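YycN protein (Bacillus subtilis, PDB 1ON0) probably transfers acyl groups, as a member of the GNAT acetyltransferase family, to an acceptor not yet identified. Local coordinates at residues T10-S15 with L62-L67; L17-K22 with V73-I78; A25-K30 with A131-A136; D49-P52 with E56-H59; R123-H128 with T143-T148. One frame throughout, in Å; residues are numbered along the deposited sequence.

In the fold
Interactions 1 to 3 all use helix 10-31 and sample it from its first turn to its far end. Interactions 1 and 2 set it against neighbouring strands of the central sheet, the first through a phenyl-leucine touch and a water bridge, the second through an aromatic pair nearer the centre of the chain. Interaction 3, about 22 Å from interaction 1 between centres, is mainly polar, a buried carboxylate meeting an imidazole. Interaction 4 ties the end of helix 36-50 to its following loop, and its L51 touches residues of interactions 1 and 2. Interaction 5 is a surface contact, essentially apolar between side chains, on strand 124-127, an outer strand of the sheet within this chain.

Interaction 1. Residues T10-S15 with L62-L67; sequences TEEFRS and LWSLKL
F13 and L62 lie obliquely across each other, one carbon of the phenyl ring, CE1, meeting one methyl of the leucine. The touch runs from F13 CE1 to L62 CD2 at 3.9 Å, with F13 CD1 almost as near to the same methyl, which approaches the ring on a slant. F13 holds CG anti to its backbone N (chi1 178°), and this swings the phenyl round to L62 although its CB does not point at the strand. M8 and L55 also pack on the ring, while L62 is backed by W77 of the next strand.

One helical residue earlier, E12 points at the strand and sends an extended chain to S64. Helix 10-31 starts here and rests on one face of the central sheet of the GNAT fold. Strand 60-66 turns L62 and S64 to the helix and W63 and L65 the other way.

The two oxygens of the E12 carboxylate have different roles. OE1 accepts a hydrogen bond from the backbone N of Q9, just before the helix, and a second from a water at 2.8 Å. That water in turn accepts from S64 OG at 2.9 Å, which makes it a single-molecule bridge between helix and strand. OE2 is set against the serine methylene, and its 3.4 Å separation from S64 OG has too poor an angle for a direct bond. K66 NZ lies 6.0 Å from E12 OE2, too far for an ion pair, though its charge may still favour the carboxylate weakly.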
# COMPACT_ATOMS: atom_id res chain seq x y z
N THR B 10 24.34 -0.98 -18.56
CA THR B 10 24.50 0.10 -19.53
C THR B 10 23.18 0.50 -20.20
O THR B 10 22.95 1.67 -20.51
CB THR B 10 25.50 -0.29 -20.64
OG1 THR B 10 24.92 -1.31 -21.48
CG2 THR B 10 26.78 -0.84 -20.02
N GLU B 11 22.29 -0.47 -20.41
CA GLU B 11 21.01 -0.20 -21.04
C GLU B 11 20.20 0.74 -20.14
O GLU B 11 19.76 1.81 -20.56
CB GLU B 11 20.22 -1.49 -21.24
CG GLU B 11 21.00 -2.67 -21.83
CD GLU B 11 21.93 -3.34 -20.81
OE1 GLU B 11 22.99 -2.77 -20.48
OE2 GLU B 11 21.59 -4.44 -20.34
N GLU B 12 20.03 0.33 -18.89
CA GLU B 12 19.27 1.11 -17.91
C GLU B 12 19.86 2.48 -17.65
O GLU B 12 19.15 3.48 -17.67
CB GLU B 12 19.20 0.35 -16.58
CG GLU B 12 18.30 -0.86 -16.58
CD GLU B 12 18.50 -1.71 -15.35
OE1 GLU B 12 19.54 -2.40 -15.28
OE2 GLU B 12 17.63 -1.67 -14.46
N PHE B 13 21.15 2.52 -17.37
CA PHE B 13 21.82 3.78 -17.08
C PHE B 13 21.46 4.88 -18.08
O PHE B 13 20.86 5.89 -17.70
CB PHE B 13 23.34 3.56 -17.05
CG PHE B 13 24.12 4.81 -16.81
CD1 PHE B 13 23.79 5.67 -15.76
CD2 PHE B 13 25.18 5.15 -17.64
CE1 PHE B 13 24.49 6.84 -15.55
CE2 PHE B 13 25.89 6.32 -17.45
CZ PHE B 13 25.55 7.17 -16.40
N ARG B 14 21.82 4.69 -19.34
CA ARG B 14 21.53 5.66 -20.39
C ARG B 14 20.08 6.18 -20.34
O ARG B 14 19.84 7.38 -20.41
CB ARG B 14 21.89 5.06 -21.76
CG ARG B 14 23.38 4.65 -21.87
CD ARG B 14 23.76 4.16 -23.26
NE ARG B 14 23.53 5.20 -24.26
CZ ARG B 14 24.35 6.23 -24.47
NH1 ARG B 14 25.46 6.36 -23.76
NH2 ARG B 14 24.03 7.16 -25.36
N SER B 15 19.12 5.26 -20.20
CA SER B 15 17.70 5.59 -20.11
C SER B 15 17.41 6.29 -18.79
O SER B 15 16.52 7.14 -18.70
CB SER B 15 16.84 4.32 -20.18
OG SER B 15 17.00 3.63 -21.41
N LEU B 62 24.74 3.01 -8.69
CA LEU B 62 23.40 3.24 -9.19
C LEU B 62 22.76 1.86 -9.29
O LEU B 62 23.32 0.94 -9.89
CB LEU B 62 23.44 3.95 -10.56
CG LEU B 62 23.95 5.41 -10.54
CD1 LEU B 62 25.47 5.43 -10.44
CD2 LEU B 62 23.50 6.14 -11.80
N TRP B 63 21.60 1.73 -8.65
CA TRP B 63 20.85 0.48 -8.59
C TRP B 63 19.44 0.63 -9.15
O TRP B 63 18.84 1.70 -9.07
CB TRP B 63 20.69 0.02 -7.13
CG TRP B 63 21.95 -0.40 -6.41
CD1 TRP B 63 22.70 -1.51 -6.67
CD2 TRP B 63 22.58 0.25 -5.31
NE1 TRP B 63 23.75 -1.60 -5.79
CE2 TRP B 63 23.70 -0.52 -4.94
CE3 TRP B 63 22.30 1.43 -4.58
CZ2 TRP B 63 24.55 -0.17 -3.89
CZ3 TRP B 63 23.15 1.78 -3.53
CH2 TRP B 63 24.26 0.98 -3.20
N SER B 64 18.91 -0.45 -9.70
CA SER B 64 17.55 -0.44 -10.20
C SER B 64 16.80 -1.17 -9.10
O SER B 64 17.22 -2.26 -8.70
CB SER B 64 17.43 -1.26 -11.48
OG SER B 64 17.75 -2.60 -11.20
N LEU B 65 15.73 -0.57 -8.58
CA LEU B 65 14.96 -1.22 -7.52
C LEU B 65 13.92 -2.13 -8.16
O LEU B 65 13.10 -1.67 -8.95
CB LEU B 65 14.25 -0.18 -6.65
CG LEU B 65 15.17 0.94 -6.17
CD1 LEU B 65 14.37 2.09 -5.58
CD2 LEU B 65 16.16 0.36 -5.16
N LYS B 66 13.96 -3.41 -7.81
CA LYS B 66 13.02 -4.40 -8.35
C LYS B 66 12.15 -5.01 -7.26
O LYS B 66 12.61 -5.24 -6.14
CB LYS B 66 13.78 -5.52 -9.07
CG LYS B 66 14.46 -5.11 -10.38
CD LYS B 66 14.84 -6.35 -11.17
CE LYS B 66 15.51 -6.02 -12.48
NZ LYS B 66 15.72 -7.28 -13.27
N LEU B 67 10.89 -5.28 -7.59
CA LEU B 67 9.95 -5.89 -6.64
C LEU B 67 10.08 -7.38 -6.88
O LEU B 67 9.86 -8.21 -6.00
CB LEU B 67 8.53 -5.40 -6.93
CG LEU B 67 7.32 -5.56 -5.99
CD1 LEU B 67 6.41 -6.64 -6.53
CD2 LEU B 67 7.76 -5.85 -4.57
O HOH W 1 19.55 -3.91 -12.98

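Interaction 2. Residues L17-K22 with V73-I78; sequences LTYTTK and VGWLWI
Y19 and W75 form part of an aromatic cluster between helix 10-31 and the central sheet, where Y97 meets both of them edge-to-face and Y16 also touches the indole. The two side chains cross at about a right angle. Their ring planes stand 59° apart, an oblique pairing, and the centroid of the Y19 ring is 4.9 Å from that of the six-membered ring of W75. The outer corner of the indole does the touching: W75 CH2 lies 3.2 Å from Y19 OH and 3.6 Å from Y19 CE1. W75 reaches the helix with CG between its backbone N and carbonyl carbon (chi1 58°), which raises the indole from the strand.

In this GNAT fold strand 72-79 runs between strands 60-66 and 88-96. A classic beta bulge, in which V73 and G74 both face L65, comes immediately before W75. On the helix, T21 OG1 hydrogen-bonds back to L17 O at 2.8 Å, from the opposite face of that carbonyl to T21 N.

The Y19 hydroxyl has its polar partner in another chain, a hydrogen bond to OE2 of E98 of the third subunit. Cutting the tyrosine back to alanine would probably leave the outer corner of the W75 indole without this cover and the E98 carboxylate of the third subunit without its phenolic mate.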
# COMPACT_ATOMS: atom_id res chain seq x y z
N LEU B 17 19.67 8.14 -17.14
CA LEU B 17 20.28 9.46 -17.30
C LEU B 17 19.33 10.46 -17.96
O LEU B 17 19.11 11.55 -17.45
CB LEU B 17 21.57 9.35 -18.11
CG LEU B 17 22.51 10.56 -18.20
CD1 LEU B 17 23.89 10.07 -18.60
CD2 LEU B 17 21.99 11.58 -19.21
N THR B 18 18.77 10.07 -19.11
CA THR B 18 17.84 10.92 -19.84
C THR B 18 16.64 11.24 -18.97
O THR B 18 16.12 12.35 -18.98
CB THR B 18 17.35 10.21 -21.12
OG1 THR B 18 18.46 9.96 -21.98
CG2 THR B 18 16.32 11.06 -21.84
N TYR B 19 16.19 10.25 -18.21
CA TYR B 19 15.05 10.44 -17.32
C TYR B 19 15.41 11.43 -16.22
O TYR B 19 14.85 12.52 -16.16
CB TYR B 19 14.65 9.08 -16.74
CG TYR B 19 13.49 9.09 -15.76
CD1 TYR B 19 13.64 9.61 -14.47
CD2 TYR B 19 12.27 8.51 -16.10
CE1 TYR B 19 12.60 9.54 -13.54
CE2 TYR B 19 11.22 8.43 -15.18
CZ TYR B 19 11.39 8.95 -13.91
OH TYR B 19 10.35 8.86 -13.01
N THR B 20 16.35 11.05 -15.36
CA THR B 20 16.75 11.91 -14.24
C THR B 20 17.13 13.33 -14.66
O THR B 20 16.68 14.30 -14.05
CB THR B 20 17.91 11.28 -13.42
OG1 THR B 20 18.26 12.17 -12.35
CG2 THR B 20 19.14 11.04 -14.28
N THR B 21 17.96 13.44 -15.68
CA THR B 21 18.40 14.75 -16.16
C THR B 21 17.22 15.66 -16.50
O THR B 21 17.16 16.81 -16.08
CB THR B 21 19.30 14.63 -17.41
OG1 THR B 21 20.50 13.93 -17.07
CG2 THR B 21 19.68 16.00 -17.94
N LYS B 22 16.28 15.14 -17.28
CA LYS B 22 15.12 15.92 -17.68
C LYS B 22 14.28 16.27 -16.45
O LYS B 22 13.70 17.35 -16.35
CB LYS B 22 14.29 15.12 -18.68
CG LYS B 22 12.97 15.77 -19.06
CD LYS B 22 12.12 14.82 -19.89
CE LYS B 22 11.87 13.51 -19.17
NZ LYS B 22 11.01 12.63 -20.00
N VAL B 73 10.40 -1.17 -9.88
CA VAL B 73 9.72 -0.09 -9.18
C VAL B 73 10.38 1.29 -9.19
O VAL B 73 9.69 2.32 -9.14
CB VAL B 73 9.46 -0.49 -7.72
CG1 VAL B 73 8.74 -1.83 -7.67
CG2 VAL B 73 10.78 -0.58 -6.95
N GLY B 74 11.71 1.30 -9.26
CA GLY B 74 12.44 2.56 -9.28
C GLY B 74 13.96 2.51 -9.47
O GLY B 74 14.50 1.59 -10.07
N TRP B 75 14.63 3.52 -8.93
CA TRP B 75 16.07 3.69 -9.05
C TRP B 75 16.65 4.19 -7.73
O TRP B 75 15.94 4.76 -6.90
CB TRP B 75 16.35 4.72 -10.14
CG TRP B 75 15.69 6.05 -9.83
CD1 TRP B 75 16.23 7.08 -9.09
CD2 TRP B 75 14.36 6.47 -10.18
NE1 TRP B 75 15.32 8.09 -8.96
CE2 TRP B 75 14.17 7.75 -9.61
CE3 TRP B 75 13.31 5.88 -10.90
CZ2 TRP B 75 12.96 8.46 -9.76
CZ3 TRP B 75 12.11 6.59 -11.05
CH2 TRP B 75 11.95 7.86 -10.47
N LEU B 76 17.94 3.99 -7.54
CA LEU B 76 18.60 4.44 -6.32
C LEU B 76 20.05 4.70 -6.69
O LEU B 76 20.72 3.83 -7.23
CB LEU B 76 18.53 3.34 -5.26
CG LEU B 76 18.66 3.71 -3.79
CD1 LEU B 76 19.46 2.61 -3.10
CD2 LEU B 76 19.34 5.06 -3.59
N TRP B 77 20.53 5.90 -6.42
CA TRP B 77 21.90 6.23 -6.74
C TRP B 77 22.56 6.88 -5.54
O TRP B 77 22.14 7.94 -5.10
CB TRP B 77 21.93 7.17 -7.96
CG TRP B 77 23.23 7.89 -8.19
CD1 TRP B 77 24.45 7.58 -7.66
CD2 TRP B 77 23.43 9.04 -9.02
NE1 TRP B 77 25.39 8.46 -8.10
CE2 TRP B 77 24.81 9.37 -8.95
CE3 TRP B 77 22.59 9.82 -9.83
CZ2 TRP B 77 25.36 10.45 -9.65
CZ3 TRP B 77 23.15 10.89 -10.53
CH2 TRP B 77 24.52 11.20 -10.43
N ILE B 78 23.58 6.22 -5.00
CA ILE B 78 24.29 6.79 -3.86
C ILE B 78 25.77 6.92 -4.14
O ILE B 78 26.33 6.23 -5.00
CB ILE B 78 24.12 5.96 -2.56
CG1 ILE B 78 24.99 4.71 -2.61
CG2 ILE B 78 22.66 5.59 -2.37
CD1 ILE B 78 24.98 3.91 -1.32

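Interaction 3. Residues A25-K30 with A131-A136; sequences AEEKVK and AHNQTA
Segment 25-30 is regular helix, whereas 131-136 changes from loop to helix partway: N133 is the centre of an inverse gamma turn, and helix 134-142 starts directly after it. The backbones come nearest at K30 and H132, whose CA atoms are 7.8 Å apart, a distance that side chains span.

H132 makes most of the contact. Its NE2 donates to E27 OE2 over 2.6 Å, with an N-H...O angle of 168°. The carboxylate oxygen lies in the plane of the imidazole, but the ring nitrogen stands 36° out of the carboxylate plane. E27 gets there by a chain bent at its second torsion (chi2 -80°), which turns the carboxylate toward the loop. K30 covers one face of the imidazole: its CB sits 4.0 Å from the ring centroid in a CH-pi contact, and the chain, bent at its third torsion, carries NZ to 3.7 Å from H132 CD2. F130 also meets the imidazole, at a shallow angle between planes.

The contact joins the far part of the N-terminal helix to the loop that follows strand 124-127 in the GNAT fold, beside a third subunit whose Q134 packs on K30. E27 is buried, and its carboxylate gains NE2-H as a donor on OE2 and a weak bond from H23 on OE1; the short, nearly straight bond and the lysine CB over the face together should hold the imidazole against rotation.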
# COMPACT_ATOMS: atom_id res chain seq x y z
N ALA B 25 15.95 19.11 -14.19
CA ALA B 25 15.77 20.44 -14.75
C ALA B 25 14.40 20.95 -14.34
O ALA B 25 14.24 22.12 -13.96
CB ALA B 25 15.89 20.39 -16.26
N GLU B 26 13.40 20.08 -14.40
CA GLU B 26 12.04 20.44 -14.04
C GLU B 26 11.99 20.81 -12.55
O GLU B 26 11.27 21.72 -12.15
CB GLU B 26 11.12 19.26 -14.37
CG GLU B 26 9.66 19.37 -13.95
CD GLU B 26 8.93 18.02 -14.07
OE1 GLU B 26 9.02 17.41 -15.16
OE2 GLU B 26 8.29 17.58 -13.09
N GLU B 27 12.77 20.11 -11.73
CA GLU B 27 12.80 20.37 -10.30
C GLU B 27 13.49 21.70 -10.02
O GLU B 27 13.06 22.48 -9.16
CB GLU B 27 13.54 19.26 -9.57
CG GLU B 27 12.90 17.89 -9.64
CD GLU B 27 11.76 17.73 -8.66
OE1 GLU B 27 11.65 16.64 -8.06
OE2 GLU B 27 10.96 18.68 -8.50
N LYS B 28 14.57 21.97 -10.73
CA LYS B 28 15.27 23.21 -10.52
C LYS B 28 14.43 24.41 -10.93
O LYS B 28 14.48 25.46 -10.27
CB LYS B 28 16.60 23.18 -11.27
CG LYS B 28 17.65 22.35 -10.54
CD LYS B 28 18.05 23.06 -9.26
CE LYS B 28 19.11 22.32 -8.50
NZ LYS B 28 19.67 23.18 -7.44
N VAL B 29 13.65 24.26 -12.00
CA VAL B 29 12.78 25.35 -12.45
C VAL B 29 11.67 25.56 -11.44
O VAL B 29 11.34 26.69 -11.10
CB VAL B 29 12.14 25.06 -13.80
CG1 VAL B 29 11.10 26.13 -14.11
CG2 VAL B 29 13.20 25.03 -14.88
N LYS B 30 11.10 24.45 -10.96
CA LYS B 30 10.03 24.53 -9.98
C LYS B 30 10.50 25.25 -8.73
O LYS B 30 9.81 26.11 -8.19
CB LYS B 30 9.52 23.12 -9.60
CG LYS B 30 8.78 22.40 -10.72
CD LYS B 30 8.19 21.06 -10.25
CE LYS B 30 7.08 21.23 -9.24
NZ LYS B 30 6.66 19.90 -8.70
N ALA B 131 12.47 21.71 -1.50
CA ALA B 131 11.45 22.15 -0.56
C ALA B 131 10.04 21.82 -1.05
O ALA B 131 9.21 21.38 -0.26
CB ALA B 131 11.57 23.65 -0.34
N HIS B 132 9.79 21.99 -2.34
CA HIS B 132 8.45 21.73 -2.86
C HIS B 132 8.05 20.25 -2.86
O HIS B 132 6.86 19.94 -2.90
CB HIS B 132 8.28 22.31 -4.27
CG HIS B 132 9.19 21.69 -5.29
ND1 HIS B 132 10.37 22.29 -5.70
CD2 HIS B 132 9.12 20.52 -5.96
CE1 HIS B 132 10.98 21.50 -6.57
NE2 HIS B 132 10.24 20.42 -6.74
N ASN B 133 9.03 19.36 -2.80
CA ASN B 133 8.77 17.91 -2.78
C ASN B 133 8.30 17.50 -1.38
O ASN B 133 8.97 16.74 -0.69
CB ASN B 133 10.05 17.14 -3.12
CG ASN B 133 9.95 16.39 -4.44
OD1 ASN B 133 9.96 16.98 -5.51
ND2 ASN B 133 9.85 15.06 -4.36
N GLN B 134 7.15 18.03 -0.99
CA GLN B 134 6.55 17.77 0.31
C GLN B 134 6.37 16.28 0.65
O GLN B 134 6.69 15.85 1.75
CB GLN B 134 5.19 18.47 0.38
CG GLN B 134 5.02 19.46 1.51
CD GLN B 134 6.24 20.32 1.74
OE1 GLN B 134 7.16 19.95 2.49
NE2 GLN B 134 6.28 21.48 1.09
N THR B 135 5.85 15.51 -0.30
CA THR B 135 5.63 14.09 -0.04
C THR B 135 6.93 13.37 0.26
O THR B 135 6.99 12.51 1.12
CB THR B 135 4.96 13.40 -1.23
OG1 THR B 135 3.72 14.06 -1.53
CG2 THR B 135 4.69 11.94 -0.92
N ALA B 136 7.99 13.74 -0.47
CA ALA B 136 9.29 13.12 -0.27
C ALA B 136 9.84 13.48 1.11
O ALA B 136 10.31 12.61 1.85
CB ALA B 136 10.27 13.55 -1.36

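Interaction 4. Residues D49-P52 with E56-H59; sequences DLLP and ETPH
T57 carries most of this contact, and its side chain is directed at the P52 and L51 pair that follows helix 36-50. The backbones are close, with the CA atoms of L51 and T57 5.8 Å apart, and both threonine branches are used. T57 OG1 lies 3.3 Å from P52 CD and T57 CG2 3.5 Å from the same ring carbon; the two side chains cross at about a right angle, both threonine branches touching the proline CD. With OG1 anti to the carbonyl carbon (chi1 -58°) and CG2 anti to the backbone N, both branches face P52.

The proline nitrogen has no hydrogen to offer, and the hydroxyl finds its polar partner within the connecting turn: T57 OG1 is hydrogen-bonded to G54 O, with a weaker bond to R53 N. The same turn is crossed by a salt bridge between E56 and R53.

L51 adds an apolar flank, its CD1 lying 4.1 Å from T57 CB. On the helix side L50 contributes its backbone, L50 O being 3.9 Å from T57 CG2.

L51 is also the first residue to leave helical geometry, and its other methyl turns inward: L51 CD2 is 3.9 Å from F13 CE1 of helix 10-31, and L62 lies beside it. With W77 of strand 72-79 and H60 of strand 60-66 also touching L51, the turn between helix 36-50 and strand 60-66 is seated on helix 10-31 and the sheet.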
# COMPACT_ATOMS: atom_id res chain seq x y z
N ASP B 49 29.20 16.01 -15.00
CA ASP B 49 30.36 16.26 -14.16
C ASP B 49 30.36 15.33 -12.96
O ASP B 49 31.43 14.93 -12.48
CB ASP B 49 30.36 17.71 -13.68
CG ASP B 49 30.22 18.69 -14.83
OD1 ASP B 49 30.61 18.33 -15.96
OD2 ASP B 49 29.73 19.82 -14.59
N LEU B 50 29.17 14.98 -12.49
CA LEU B 50 29.02 14.07 -11.35
C LEU B 50 29.31 12.65 -11.75
O LEU B 50 29.79 11.85 -10.95
CB LEU B 50 27.60 14.15 -10.80
CG LEU B 50 27.39 15.20 -9.70
CD1 LEU B 50 25.92 15.23 -9.29
CD2 LEU B 50 28.27 14.84 -8.51
N LEU B 51 29.03 12.35 -13.01
CA LEU B 51 29.25 11.02 -13.55
C LEU B 51 30.05 11.08 -14.86
O LEU B 51 29.50 10.94 -15.94
CB LEU B 51 27.90 10.34 -13.77
CG LEU B 51 27.49 9.24 -12.78
CD1 LEU B 51 27.99 9.54 -11.37
CD2 LEU B 51 25.98 9.09 -12.79
N PRO B 52 31.38 11.28 -14.75
CA PRO B 52 32.28 11.36 -15.91
C PRO B 52 32.24 10.12 -16.78
O PRO B 52 31.89 10.18 -17.96
CB PRO B 52 33.66 11.54 -15.26
CG PRO B 52 33.35 12.21 -13.96
CD PRO B 52 32.14 11.44 -13.50
N GLU B 56 30.99 3.74 -14.59
CA GLU B 56 32.35 3.42 -14.19
C GLU B 56 32.94 4.49 -13.30
O GLU B 56 34.11 4.43 -12.92
CB GLU B 56 33.26 3.21 -15.41
CG GLU B 56 33.10 1.84 -16.07
CD GLU B 56 34.43 1.25 -16.53
OE1 GLU B 56 35.05 1.79 -17.47
OE2 GLU B 56 34.85 0.23 -15.94
N THR B 57 32.14 5.50 -12.96
CA THR B 57 32.62 6.55 -12.09
C THR B 57 32.74 5.90 -10.72
O THR B 57 31.75 5.58 -10.07
CB THR B 57 31.63 7.72 -12.03
OG1 THR B 57 31.42 8.23 -13.36
CG2 THR B 57 32.18 8.83 -11.16
N PRO B 58 33.98 5.69 -10.26
CA PRO B 58 34.24 5.06 -8.96
C PRO B 58 33.51 5.66 -7.76
O PRO B 58 33.32 6.87 -7.69
CB PRO B 58 35.76 5.15 -8.84
CG PRO B 58 36.10 6.39 -9.62
CD PRO B 58 35.23 6.22 -10.84
N HIS B 59 33.12 4.78 -6.84
CA HIS B 59 32.42 5.14 -5.61
C HIS B 59 30.92 5.38 -5.77
O HIS B 59 30.17 5.46 -4.79
CB HIS B 59 33.08 6.36 -4.96
CG HIS B 59 34.52 6.15 -4.63
ND1 HIS B 59 35.00 4.96 -4.14
CD2 HIS B 59 35.58 6.98 -4.71
CE1 HIS B 59 36.30 5.06 -3.94
NE2 HIS B 59 36.68 6.28 -4.28

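Interaction 5. Residues R123-H128 with T143-T148; sequences RKLSLH and TGFQET
A single phenyl ring, that of F145, makes the whole loop side of this contact and reaches two leucines, L125 and L127, on one side of strand 124-127. L127 comes over a face of the ring: its CD2 is 3.9 Å from the F145 centroid and only 19° off the ring normal, a CH-pi contact displaced toward the rim where CE1 and CZ lie. The leucine has CG between its backbone N and carbonyl carbon (chi1 68°), and from there CD2 extends above the ring. L125 meets the far end of the phenyl, with L125 CB 3.9 Å from F145 CZ, while its backbone L125 O approaches F145 CE1 obliquely at 3.8 Å.

The loop enters from helix 134-142, which ends in a Schellman motif with G144, at positive phi, as its C-prime residue. A CB at G144 would be jammed against the preceding carbonyl. Such a Gly-Phe pair after the helix recurs in GNAT acetyltransferases, and here it brings the chain back to the outer strand. L125 also packs on helix 105-119 and L127 on I91 of the neighbouring strand 88-96.

A serine in place of F145 would probably leave L127 CD2 and L125 CB without their aromatic cover and open a gap between strand and loop. Across the two segments the attachment rests on dispersion and CH-pi contact, which depend on shape and closeness rather than on a directional polar bond.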
# COMPACT_ATOMS: atom_id res chain seq x y z
N ARG B 123 28.02 4.26 7.33
CA ARG B 123 27.46 4.45 8.66
C ARG B 123 26.44 5.59 8.73
O ARG B 123 25.74 5.74 9.74
CB ARG B 123 28.56 4.74 9.68
CG ARG B 123 29.36 3.54 10.17
CD ARG B 123 29.60 3.65 11.68
NE ARG B 123 30.13 4.96 12.07
CZ ARG B 123 30.01 5.50 13.28
NH1 ARG B 123 29.37 4.85 14.25
NH2 ARG B 123 30.54 6.70 13.53
N LYS B 124 26.36 6.39 7.68
CA LYS B 124 25.43 7.52 7.67
C LYS B 124 24.98 7.86 6.24
O LYS B 124 25.73 7.66 5.28
CB LYS B 124 26.10 8.73 8.31
CG LYS B 124 25.23 9.96 8.48
CD LYS B 124 26.01 11.10 9.14
CE LYS B 124 25.17 12.35 9.28
NZ LYS B 124 25.84 13.41 10.08
N LEU B 125 23.76 8.35 6.11
CA LEU B 125 23.22 8.71 4.82
C LEU B 125 22.86 10.17 4.77
O LEU B 125 22.32 10.72 5.74
CB LEU B 125 21.97 7.90 4.51
CG LEU B 125 22.18 6.40 4.37
CD1 LEU B 125 20.82 5.76 4.22
CD2 LEU B 125 23.08 6.10 3.16
N SER B 126 23.14 10.80 3.64
CA SER B 126 22.85 12.22 3.46
C SER B 126 22.17 12.38 2.09
O SER B 126 22.45 11.63 1.16
CB SER B 126 24.16 12.99 3.52
OG SER B 126 23.94 14.37 3.49
N LEU B 127 21.27 13.35 1.98
CA LEU B 127 20.55 13.58 0.74
C LEU B 127 19.98 14.99 0.60
O LEU B 127 19.90 15.74 1.58
CB LEU B 127 19.40 12.57 0.62
CG LEU B 127 18.24 12.72 1.61
CD1 LEU B 127 17.41 13.95 1.28
CD2 LEU B 127 17.36 11.48 1.55
N HIS B 128 19.57 15.34 -0.62
CA HIS B 128 18.97 16.64 -0.89
C HIS B 128 17.54 16.44 -1.39
O HIS B 128 17.26 15.55 -2.19
CB HIS B 128 19.77 17.41 -1.95
CG HIS B 128 19.03 18.55 -2.57
ND1 HIS B 128 17.95 18.38 -3.41
CD2 HIS B 128 19.20 19.90 -2.46
CE1 HIS B 128 17.49 19.56 -3.79
NE2 HIS B 128 18.24 20.50 -3.23
N THR B 143 11.05 7.94 7.78
CA THR B 143 12.03 6.86 7.86
C THR B 143 13.26 7.21 8.70
O THR B 143 14.26 6.51 8.63
CB THR B 143 12.51 6.38 6.45
OG1 THR B 143 13.22 7.44 5.78
CG2 THR B 143 11.34 5.92 5.60
N GLY B 144 13.19 8.29 9.47
CA GLY B 144 14.32 8.65 10.32
C GLY B 144 15.27 9.76 9.88
O GLY B 144 16.22 10.08 10.60
N PHE B 145 15.04 10.33 8.71
CA PHE B 145 15.88 11.41 8.21
C PHE B 145 15.53 12.71 8.89
O PHE B 145 14.36 12.99 9.14
CB PHE B 145 15.69 11.58 6.70
CG PHE B 145 16.55 10.68 5.88
CD1 PHE B 145 17.86 11.05 5.58
CD2 PHE B 145 16.07 9.46 5.42
CE1 PHE B 145 18.68 10.20 4.82
CE2 PHE B 145 16.88 8.62 4.66
CZ PHE B 145 18.19 9.00 4.36
N GLN B 146 16.55 13.50 9.17
CA GLN B 146 16.35 14.78 9.82
C GLN B 146 16.97 15.92 9.02
O GLN B 146 18.01 15.76 8.38
CB GLN B 146 16.93 14.75 11.23
CG GLN B 146 15.93 14.30 12.29
CD GLN B 146 16.50 14.28 13.70
OE1 GLN B 146 17.42 13.53 14.00
NE2 GLN B 146 15.94 15.12 14.58
N GLU B 147 16.29 17.06 9.06
CA GLU B 147 16.74 18.26 8.37
C GLU B 147 17.95 18.86 9.08
O GLU B 147 17.94 19.02 10.31
CB GLU B 147 15.62 19.29 8.35
CG GLU B 147 14.35 18.84 7.66
CD GLU B 147 13.28 19.92 7.75
OE1 GLU B 147 12.26 19.83 7.04
OE2 GLU B 147 13.48 20.85 8.57
N THR B 148 18.98 19.18 8.31
CA THR B 148 20.20 19.76 8.84
C THR B 148 20.51 21.13 8.20
O THR B 148 20.97 22.06 8.87
CB THR B 148 21.39 18.82 8.59
OG1 THR B 148 21.54 18.59 7.18
CG2 THR B 148 21.18 17.49 9.29